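Local coordinates for protein AHL synthase (Burkholderia glumae, PDB 3P2H) that probably makes N-acyl-homoserine lactone quorum-sensing signals from an acyl carrier protein-bound fatty acyl chain and S-adenosyl-L-methionine, at residues A[100-106]-A[119-124]; A[153-157]-A[182-187]; A[20-25]-A[37-43]. The protein carries 3 engineered substitutions. One frame throughout, in Å; residues are numbered along the deposited sequence.

Interaction 1: residues A[100-106]-A[119-124]; sequences LSRFAAT and SVRPML. With NOO (N-(3-oxocyclohex-1-en-1-yl)octanamide), chain C; MTA (5'-deoxy-5'-methylthioadenosine), chain B.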
# COMPACT_ATOMS: atom_id res chain seq x y z
N LEU A 100 4.04 -1.95 -2.03
CA LEU A 100 2.94 -1.26 -1.38
C LEU A 100 1.68 -2.07 -1.67
O LEU A 100 1.37 -2.32 -2.82
CB LEU A 100 2.79 0.16 -1.94
CG LEU A 100 1.64 1.00 -1.39
CD1 LEU A 100 1.81 1.18 0.11
CD2 LEU A 100 1.60 2.36 -2.09
N SER A 101 0.98 -2.49 -0.62
CA SER A 101 -0.25 -3.26 -0.79
C SER A 101 -1.31 -2.83 0.22
O SER A 101 -1.05 -1.97 1.06
CB SER A 101 0.03 -4.76 -0.63
OG SER A 101 0.61 -5.05 0.62
N ARG A 102 -2.49 -3.42 0.14
CA ARG A 102 -3.60 -3.10 1.03
C ARG A 102 -3.63 -1.59 1.27
O ARG A 102 -3.60 -1.12 2.41
CB ARG A 102 -3.45 -3.85 2.36
CG ARG A 102 -3.61 -5.37 2.26
CD ARG A 102 -4.99 -5.76 1.74
NE ARG A 102 -5.29 -7.18 1.96
CZ ARG A 102 -4.74 -8.19 1.29
NH1 ARG A 102 -5.08 -9.44 1.59
NH2 ARG A 102 -3.85 -7.96 0.33
N PHE A 103 -3.70 -0.84 0.18
CA PHE A 103 -3.73 0.61 0.23
C PHE A 103 -5.16 1.10 0.04
O PHE A 103 -5.80 0.79 -0.97
CB PHE A 103 -2.84 1.19 -0.87
CG PHE A 103 -2.71 2.69 -0.83
CD1 PHE A 103 -1.84 3.30 0.06
CD2 PHE A 103 -3.46 3.48 -1.70
CE1 PHE A 103 -1.72 4.69 0.09
CE2 PHE A 103 -3.34 4.88 -1.68
CZ PHE A 103 -2.46 5.48 -0.78
N ALA A 104 -5.66 1.87 1.00
CA ALA A 104 -7.02 2.39 0.92
C ALA A 104 -7.17 3.66 1.75
O ALA A 104 -6.46 3.88 2.73
CB ALA A 104 -7.99 1.33 1.42
N ALA A 105 -8.13 4.49 1.34
CA ALA A 105 -8.42 5.74 2.04
C ALA A 105 -9.93 5.97 2.04
O ALA A 105 -10.59 5.82 1.01
CB ALA A 105 -7.72 6.90 1.35
N THR A 106 -10.47 6.30 3.21
CA THR A 106 -11.90 6.56 3.38
C THR A 106 -12.14 8.07 3.51
O THR A 106 -12.29 8.78 2.52
CB THR A 106 -12.45 5.88 4.65
OG1 THR A 106 -12.29 4.47 4.55
CG2 THR A 106 -13.94 6.21 4.82
N SER A 119 -7.44 12.52 0.20
CA SER A 119 -7.32 11.54 1.27
C SER A 119 -6.19 10.60 0.91
O SER A 119 -5.39 10.20 1.76
CB SER A 119 -8.61 10.75 1.41
OG SER A 119 -9.71 11.60 1.63
N VAL A 120 -6.15 10.22 -0.36
CA VAL A 120 -5.13 9.32 -0.85
C VAL A 120 -3.75 9.94 -0.68
O VAL A 120 -2.81 9.27 -0.25
CB VAL A 120 -5.36 9.00 -2.35
CG1 VAL A 120 -4.15 8.28 -2.93
CG2 VAL A 120 -6.62 8.16 -2.51
N ARG A 121 -3.64 11.22 -1.00
CA ARG A 121 -2.35 11.90 -0.92
C ARG A 121 -1.58 11.74 0.39
O ARG A 121 -0.43 11.31 0.38
CB ARG A 121 -2.51 13.39 -1.25
CG ARG A 121 -1.19 14.02 -1.71
CD ARG A 121 -1.38 15.45 -2.18
NE ARG A 121 -1.32 16.39 -1.08
CZ ARG A 121 -0.21 17.02 -0.69
NH1 ARG A 121 0.94 16.82 -1.32
NH2 ARG A 121 -0.25 17.83 0.35
N PRO A 122 -2.20 12.09 1.54
CA PRO A 122 -1.48 11.95 2.81
C PRO A 122 -1.06 10.50 3.10
O PRO A 122 0.03 10.26 3.63
CB PRO A 122 -2.47 12.51 3.84
CG PRO A 122 -3.82 12.25 3.20
CD PRO A 122 -3.57 12.59 1.75
N MET A 123 -1.92 9.55 2.75
CA MET A 123 -1.61 8.15 2.96
C MET A 123 -0.39 7.75 2.13
O MET A 123 0.51 7.07 2.60
CB MET A 123 -2.81 7.27 2.59
CG MET A 123 -3.94 7.27 3.61
SD MET A 123 -3.41 6.70 5.25
CE MET A 123 -2.67 5.13 4.84
N LEU A 124 -0.37 8.20 0.88
CA LEU A 124 0.75 7.89 -0.01
C LEU A 124 2.03 8.56 0.49
O LEU A 124 3.09 7.94 0.50
CB LEU A 124 0.43 8.36 -1.43
CG LEU A 124 1.43 7.94 -2.52
CD1 LEU A 124 1.61 6.43 -2.52
CD2 LEU A 124 0.90 8.42 -3.87
C1 NOO C . -8.68 1.11 -3.85
O1 NOO C . -9.20 1.82 -4.70
C2 NOO C . -7.24 0.62 -3.96
C3 NOO C . -6.82 -0.60 -3.42
C4 NOO C . -7.81 -1.35 -2.51
C5 NOO C . -8.81 -0.42 -1.71
C6 NOO C . -9.52 0.64 -2.61
N7 NOO C . -5.53 -1.23 -3.66
C8 NOO C . -4.56 -1.87 -2.85
O8 NOO C . -4.80 -2.79 -2.07
C9 NOO C . -3.08 -1.43 -2.92
C10 NOO C . -2.60 -0.50 -4.06
C11 NOO C . -1.10 -0.77 -4.35
C12 NOO C . -0.31 0.52 -4.66
C13 NOO C . 1.14 0.20 -5.07
C14 NOO C . 1.69 1.23 -6.07
C15 NOO C . 3.19 1.06 -6.30
CS MTA B . -4.71 -6.95 -5.15
S5' MTA B . -5.78 -7.34 -6.57
C5' MTA B . -7.26 -7.95 -5.72
C4' MTA B . -7.30 -9.48 -5.64
O4' MTA B . -6.15 -9.91 -4.87
C2' MTA B . -8.00 -10.58 -3.60
O2' MTA B . -8.82 -11.60 -3.04
C3' MTA B . -8.58 -9.91 -4.90
O3' MTA B . -9.26 -10.90 -5.68
C1' MTA B . -6.60 -11.03 -4.07
N9 MTA B . -5.67 -11.22 -2.94
C8 MTA B . -5.26 -10.27 -2.03
N7 MTA B . -4.43 -10.77 -1.17
C5 MTA B . -4.23 -12.08 -1.46
C6 MTA B . -3.45 -13.14 -0.90
N6 MTA B . -2.66 -12.91 0.21
N1 MTA B . -3.49 -14.38 -1.49
C2 MTA B . -4.27 -14.64 -2.58
N3 MTA B . -5.02 -13.64 -3.12
C4 MTA B . -5.04 -12.38 -2.62
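The ring of Phe103 points end-on into helix 120-133 and is the main bump of this contact. Its hollow is formed by Val120, Met123 and Leu124. CG lies anti to the backbone N (chi1 -175°), which carries the ring from the strand across to the helix. Val120 CG1 meets the ring edge in its plane, 3.7 Å from Phe103 CE2. The backbone N of Leu124 also lies at this edge. Met123 CB comes in obliquely, 3.8 Å from Phe103 CE1. Of the Met123 side chain only CB touches the ring. The two side chains run past each other in opposite directions, and Met123 CG comes near Ala105 CB.

A second, smaller bump is the methyl of Ala105. It rests against Ser119 and the adjoining backbone of Val120, with Ala105 CB 4.0 Å from Ser119 CB. At the other end, Leu100 CD2 touches Leu124 CD1 at 4.1 Å. Ala68 of strand 64-72 and Met147 of helix 145-154 also pack on Phe103.

The same strand also lines the inhibitor site. Phe103 CB lies 3.3 Å from C9 of the bound octanamide inhibitor, and Ala104 CB lies 3.7 Å from its C5. Leu100 lies along the octanoyl tail. Phe103 N gives a weak hydrogen bond to the inhibitor amide O8 at 3.2 Å. The chain turns a corner at Arg102. Arg102 NH1 and NH2 both reach N7 of methylthioadenosine through weak bonds, NH1 at 3.1 Å. Glu43 and Asp45 hold this guanidinium by salt bridges.

Strand 97-105 and strand 138-144 are parallel neighbours joined through helix 120-133. This is the beta-alpha-beta crossover of an acetyltransferase-like fold. Its first strand lines the inhibitor site, probably the acyl-chain pocket, and reaches the methylthioadenosine site through Arg102.

Interaction 2: residues A[153-157]-A[182-187]; sequences RIGVH and QTLAAL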
# COMPACT_ATOMS: atom_id res chain seq x y z
N ARG A 153 -2.91 12.03 -11.00
CA ARG A 153 -3.44 13.35 -10.68
C ARG A 153 -2.67 14.01 -9.54
O ARG A 153 -2.43 15.21 -9.55
CB ARG A 153 -4.92 13.25 -10.31
CG ARG A 153 -5.60 14.61 -10.20
CD ARG A 153 -5.68 15.25 -11.58
NE ARG A 153 -6.18 16.62 -11.55
CZ ARG A 153 -6.19 17.43 -12.61
NH1 ARG A 153 -5.73 16.99 -13.77
NH2 ARG A 153 -6.64 18.68 -12.50
N ILE A 154 -2.29 13.21 -8.54
CA ILE A 154 -1.53 13.73 -7.41
C ILE A 154 -0.17 14.23 -7.86
O ILE A 154 0.42 15.11 -7.23
CB ILE A 154 -1.35 12.65 -6.30
CG1 ILE A 154 -2.71 12.35 -5.66
CG2 ILE A 154 -0.37 13.13 -5.25
CD1 ILE A 154 -2.65 11.29 -4.56
N GLY A 155 0.35 13.67 -8.95
CA GLY A 155 1.63 14.13 -9.47
C GLY A 155 2.86 13.28 -9.26
O GLY A 155 3.94 13.63 -9.73
N VAL A 156 2.71 12.16 -8.56
CA VAL A 156 3.86 11.29 -8.32
C VAL A 156 4.30 10.65 -9.62
O VAL A 156 3.55 10.62 -10.58
CB VAL A 156 3.51 10.17 -7.31
CG1 VAL A 156 2.98 10.77 -6.02
CG2 VAL A 156 2.49 9.22 -7.92
N HIS A 157 5.54 10.16 -9.66
CA HIS A 157 6.03 9.53 -10.87
C HIS A 157 5.68 8.06 -10.84
O HIS A 157 6.44 7.23 -10.35
CB HIS A 157 7.54 9.71 -11.03
CG HIS A 157 8.11 9.06 -12.25
ND1 HIS A 157 9.45 9.07 -12.55
CD2 HIS A 157 7.51 8.37 -13.26
CE1 HIS A 157 9.66 8.41 -13.67
NE2 HIS A 157 8.50 7.97 -14.12
N GLN A 182 10.38 14.31 -8.50
CA GLN A 182 8.99 14.57 -8.85
C GLN A 182 8.02 14.02 -7.80
O GLN A 182 7.13 14.73 -7.33
CB GLN A 182 8.65 13.93 -10.20
CG GLN A 182 7.26 14.30 -10.70
CD GLN A 182 6.88 13.53 -11.96
OE1 GLN A 182 7.65 13.44 -12.91
NE2 GLN A 182 5.67 13.00 -11.97
N THR A 183 8.19 12.75 -7.46
CA THR A 183 7.33 12.09 -6.48
C THR A 183 7.43 12.77 -5.12
O THR A 183 6.42 13.05 -4.48
CB THR A 183 7.71 10.60 -6.33
OG1 THR A 183 7.30 9.89 -7.51
CG2 THR A 183 7.02 10.00 -5.10
N LEU A 184 8.65 13.04 -4.68
CA LEU A 184 8.86 13.70 -3.39
C LEU A 184 8.21 15.08 -3.37
O LEU A 184 7.49 15.42 -2.43
CB LEU A 184 10.37 13.81 -3.10
CG LEU A 184 11.14 12.50 -2.93
CD1 LEU A 184 12.63 12.76 -2.81
CD2 LEU A 184 10.63 11.76 -1.70
N ALA A 185 8.45 15.88 -4.40
CA ALA A 185 7.87 17.22 -4.47
C ALA A 185 6.35 17.16 -4.48
O ALA A 185 5.69 17.92 -3.79
CB ALA A 185 8.37 17.94 -5.72
N ALA A 186 5.79 16.25 -5.28
CA ALA A 186 4.34 16.11 -5.36
C ALA A 186 3.70 15.76 -4.02
O ALA A 186 2.54 16.07 -3.77
CB ALA A 186 3.98 15.06 -6.39
N LEU A 187 4.48 15.10 -3.15
CA LEU A 187 3.98 14.68 -1.84
C LEU A 187 4.43 15.60 -0.71
O LEU A 187 4.15 15.33 0.45
CB LEU A 187 4.44 13.25 -1.56
CG LEU A 187 3.93 12.20 -2.56
CD1 LEU A 187 4.64 10.87 -2.34
CD2 LEU A 187 2.43 12.06 -2.41
O HOH W 1 0.40 16.76 -4.82
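Gly155 and Val156 form the turn that leads from helix 145-154 into strand 157-160, and this turn packs on the short C-terminal helix 181-186. Gly155 follows the last helical residue, Ile154, and has a positive phi of 105°. Ala186 CB fits against its bare backbone, 3.6 Å from Gly155 C.

Gln182 holds the same glycine from the first turn of the helix. Its chain is extended, with CG anti to the backbone N (chi1 -173°), and it lies alongside the turn. NE2 donates to Gly155 O at 2.9 Å in a nearly straight bond. The oxygen lies close to the amide plane of Gln182, but the donor stands above the carbonyl plane of Gly155.

One residue on, Thr183 OG1 accepts a hydrogen bond from His157 N at 2.8 Å, with an angle of 165° at the hydrogen. The ring of His157 is turned from the helix to Asp180, whose OD2 binds ND1. The other carboxylate oxygen of Asp180 takes the backbone N of Thr183.

The apolar part lies on the side facing helix 120-133. Val156 CG1 sits 3.9 Å from Leu187 CG and touches both of its methyls. Ile154 CG2 meets Leu187 CD2 at 4.1 Å. Helix 120-133 backs this patch, with Val120 on Ile154, Leu124 on Val156 and Val128 on Leu187. A water donates to Ile154 O at 2.9 Å; its very short approach to Ala186 O is doubtful.

Two side chains of the second helix thus satisfy backbone groups of the first segment: an amide serves a carbonyl, and a hydroxyl serves an N-H. The Thr183 hydroxyl acts in both senses, accepting from His157 N and donating to Asp178 O. This should fix its rotation.

Interaction 3: residues A[20-25]-A[37-43]; sequences GSYRYR and SEDEKME. Engineered in segment 37-43: Met42 (natural residue Phe).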
# COMPACT_ATOMS: atom_id res chain seq x y z
N GLY A 20 -7.24 -4.62 11.49
CA GLY A 20 -7.84 -5.80 10.89
C GLY A 20 -9.31 -5.58 10.57
O GLY A 20 -9.81 -6.07 9.56
N SER A 21 -10.00 -4.84 11.44
CA SER A 21 -11.41 -4.56 11.26
C SER A 21 -11.60 -3.58 10.11
O SER A 21 -12.50 -3.74 9.29
CB SER A 21 -12.00 -3.96 12.54
OG SER A 21 -13.39 -3.69 12.39
N TYR A 22 -10.74 -2.57 10.05
CA TYR A 22 -10.84 -1.59 8.98
C TYR A 22 -10.58 -2.26 7.64
O TYR A 22 -11.26 -1.99 6.66
CB TYR A 22 -9.84 -0.45 9.17
CG TYR A 22 -9.90 0.55 8.04
CD1 TYR A 22 -10.98 1.42 7.91
CD2 TYR A 22 -8.88 0.62 7.09
CE1 TYR A 22 -11.04 2.34 6.86
CE2 TYR A 22 -8.94 1.52 6.04
CZ TYR A 22 -10.01 2.38 5.93
OH TYR A 22 -10.06 3.27 4.89
N ARG A 23 -9.60 -3.16 7.61
CA ARG A 23 -9.29 -3.86 6.37
C ARG A 23 -10.44 -4.78 5.97
O ARG A 23 -10.75 -4.91 4.79
CB ARG A 23 -7.98 -4.63 6.50
CG ARG A 23 -6.76 -3.75 6.25
CD ARG A 23 -5.44 -4.44 6.56
NE ARG A 23 -5.29 -5.71 5.87
CZ ARG A 23 -4.16 -6.42 5.89
NH1 ARG A 23 -3.11 -5.97 6.55
NH2 ARG A 23 -4.10 -7.59 5.26
N TYR A 24 -11.08 -5.41 6.95
CA TYR A 24 -12.20 -6.29 6.66
C TYR A 24 -13.31 -5.49 5.98
O TYR A 24 -13.86 -5.90 4.96
CB TYR A 24 -12.78 -6.91 7.93
CG TYR A 24 -13.97 -7.80 7.65
CD1 TYR A 24 -13.79 -9.13 7.24
CD2 TYR A 24 -15.27 -7.31 7.72
CE1 TYR A 24 -14.88 -9.93 6.90
CE2 TYR A 24 -16.37 -8.11 7.38
CZ TYR A 24 -16.16 -9.42 6.97
OH TYR A 24 -17.22 -10.22 6.61
N ARG A 25 -13.64 -4.34 6.56
CA ARG A 25 -14.70 -3.51 6.01
C ARG A 25 -14.42 -3.00 4.60
O ARG A 25 -15.33 -2.92 3.78
CB ARG A 25 -14.96 -2.34 6.97
CG ARG A 25 -15.59 -2.80 8.28
CD ARG A 25 -15.80 -1.66 9.26
NE ARG A 25 -14.61 -1.41 10.07
CZ ARG A 25 -14.20 -0.20 10.43
NH1 ARG A 25 -14.90 0.86 10.05
NH2 ARG A 25 -13.11 -0.04 11.17
N SER A 37 -17.71 -13.13 6.81
CA SER A 37 -17.12 -13.98 7.83
C SER A 37 -18.02 -13.97 9.06
O SER A 37 -19.09 -13.36 9.06
CB SER A 37 -15.73 -13.46 8.23
OG SER A 37 -15.84 -12.27 9.01
N GLU A 38 -17.59 -14.67 10.10
CA GLU A 38 -18.35 -14.72 11.34
C GLU A 38 -17.43 -14.22 12.45
O GLU A 38 -16.22 -14.11 12.26
CB GLU A 38 -18.77 -16.16 11.65
CG GLU A 38 -19.63 -16.82 10.56
CD GLU A 38 -20.11 -18.20 10.96
OE1 GLU A 38 -19.29 -19.14 11.00
OE2 GLU A 38 -21.31 -18.36 11.25
N ASP A 39 -18.01 -13.90 13.60
CA ASP A 39 -17.24 -13.43 14.74
C ASP A 39 -16.55 -12.09 14.49
O ASP A 39 -17.15 -11.19 13.91
CB ASP A 39 -16.21 -14.50 15.12
CG ASP A 39 -16.85 -15.85 15.37
OD1 ASP A 39 -16.45 -16.84 14.72
OD2 ASP A 39 -17.76 -15.92 16.21
N GLU A 40 -15.30 -11.96 14.94
CA GLU A 40 -14.57 -10.71 14.77
C GLU A 40 -14.26 -10.39 13.31
O GLU A 40 -13.91 -11.27 12.52
CB GLU A 40 -13.24 -10.73 15.55
CG GLU A 40 -13.37 -10.88 17.06
CD GLU A 40 -13.60 -12.31 17.50
OE1 GLU A 40 -13.64 -12.55 18.73
OE2 GLU A 40 -13.75 -13.20 16.64
N LYS A 41 -14.38 -9.11 12.96
CA LYS A 41 -14.09 -8.68 11.60
C LYS A 41 -12.57 -8.61 11.48
O LYS A 41 -11.92 -7.81 12.14
CB LYS A 41 -14.69 -7.30 11.33
CG LYS A 41 -16.20 -7.27 11.37
CD LYS A 41 -16.72 -5.86 11.11
CE LYS A 41 -18.23 -5.84 11.09
NZ LYS A 41 -18.74 -4.45 10.88
N MET A 42 -12.01 -9.47 10.64
CA MET A 42 -10.56 -9.50 10.46
C MET A 42 -10.17 -9.90 9.06
O MET A 42 -10.63 -10.91 8.54
CB MET A 42 -9.94 -10.49 11.46
CG MET A 42 -8.47 -10.80 11.23
SD MET A 42 -7.40 -9.35 11.40
CE MET A 42 -7.45 -9.08 13.19
N GLU A 43 -9.32 -9.09 8.44
CA GLU A 43 -8.84 -9.39 7.10
C GLU A 43 -7.32 -9.35 7.16
O GLU A 43 -6.73 -8.29 7.34
CB GLU A 43 -9.35 -8.35 6.08
CG GLU A 43 -8.96 -8.63 4.63
CD GLU A 43 -7.47 -8.40 4.34
OE1 GLU A 43 -7.03 -7.24 4.32
OE2 GLU A 43 -6.74 -9.40 4.13
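Gly20 opens the contact, with the engineered Met42 against its CA; the SD atom of Met42 is 3.6 Å from Gly20 CA. Gly20 O accepts from Tyr24 N within the helix and from Glu43 N across the contact, the latter at 3.3 Å. The two donors reach this oxygen from opposite faces of its plane. Next, Ser21 CA makes a CH...O contact of 3.4 Å with Lys41 O.

Arg23 grips Glu43 side-on. NE and NH2 both bond to OE1, NE at 2.8 Å, and OE1 lies in the guanidinium plane. Both nitrogens come from the same face of the carboxylate, whose plane is turned 39° from the guanidinium. NH2 also bonds weakly to OE2. Arg23 NH1 pairs with Asp48.

Tyr24 has CG anti to its N (chi1 179°), which lays the ring across the loop. Lys41 CA sits over one face, offset toward the rim, and Lys41 CB is 3.7 Å from Tyr24 CD2. The hydroxyl reaches further, accepting from Ser37 N at 3.0 Å. Arg25 adds a light apolar touch on the extended Lys41 chain.

Glu43 OE1 is shared with Arg102. The arrangement is a loop folded back on its helix, ending in a buried charge cluster beside the methylthioadenosine site.

How the interactions relate
From the N terminus, interaction 3 comes first: residues 37-43 fold back on helix 13-30 and close a short loop. Interaction 1 follows, pairing strand 97-105 with helix 120-133 across a connection partly absent from the model. Interaction 2 closes last, bringing residues 182-187 back to the end of helix 145-154. The three are in series, so none nest or cross. Interaction 1 is the middle piece. It meets interaction 3 through the Arg102-Glu43 salt bridge and a probable hydrogen bond between Thr106 and Tyr22. It meets interaction 2 where Val120 and Arg121 pack on Ile154. Interactions 2 and 3 lie on opposite sides of the chain's centre, their centres about 33 Å apart.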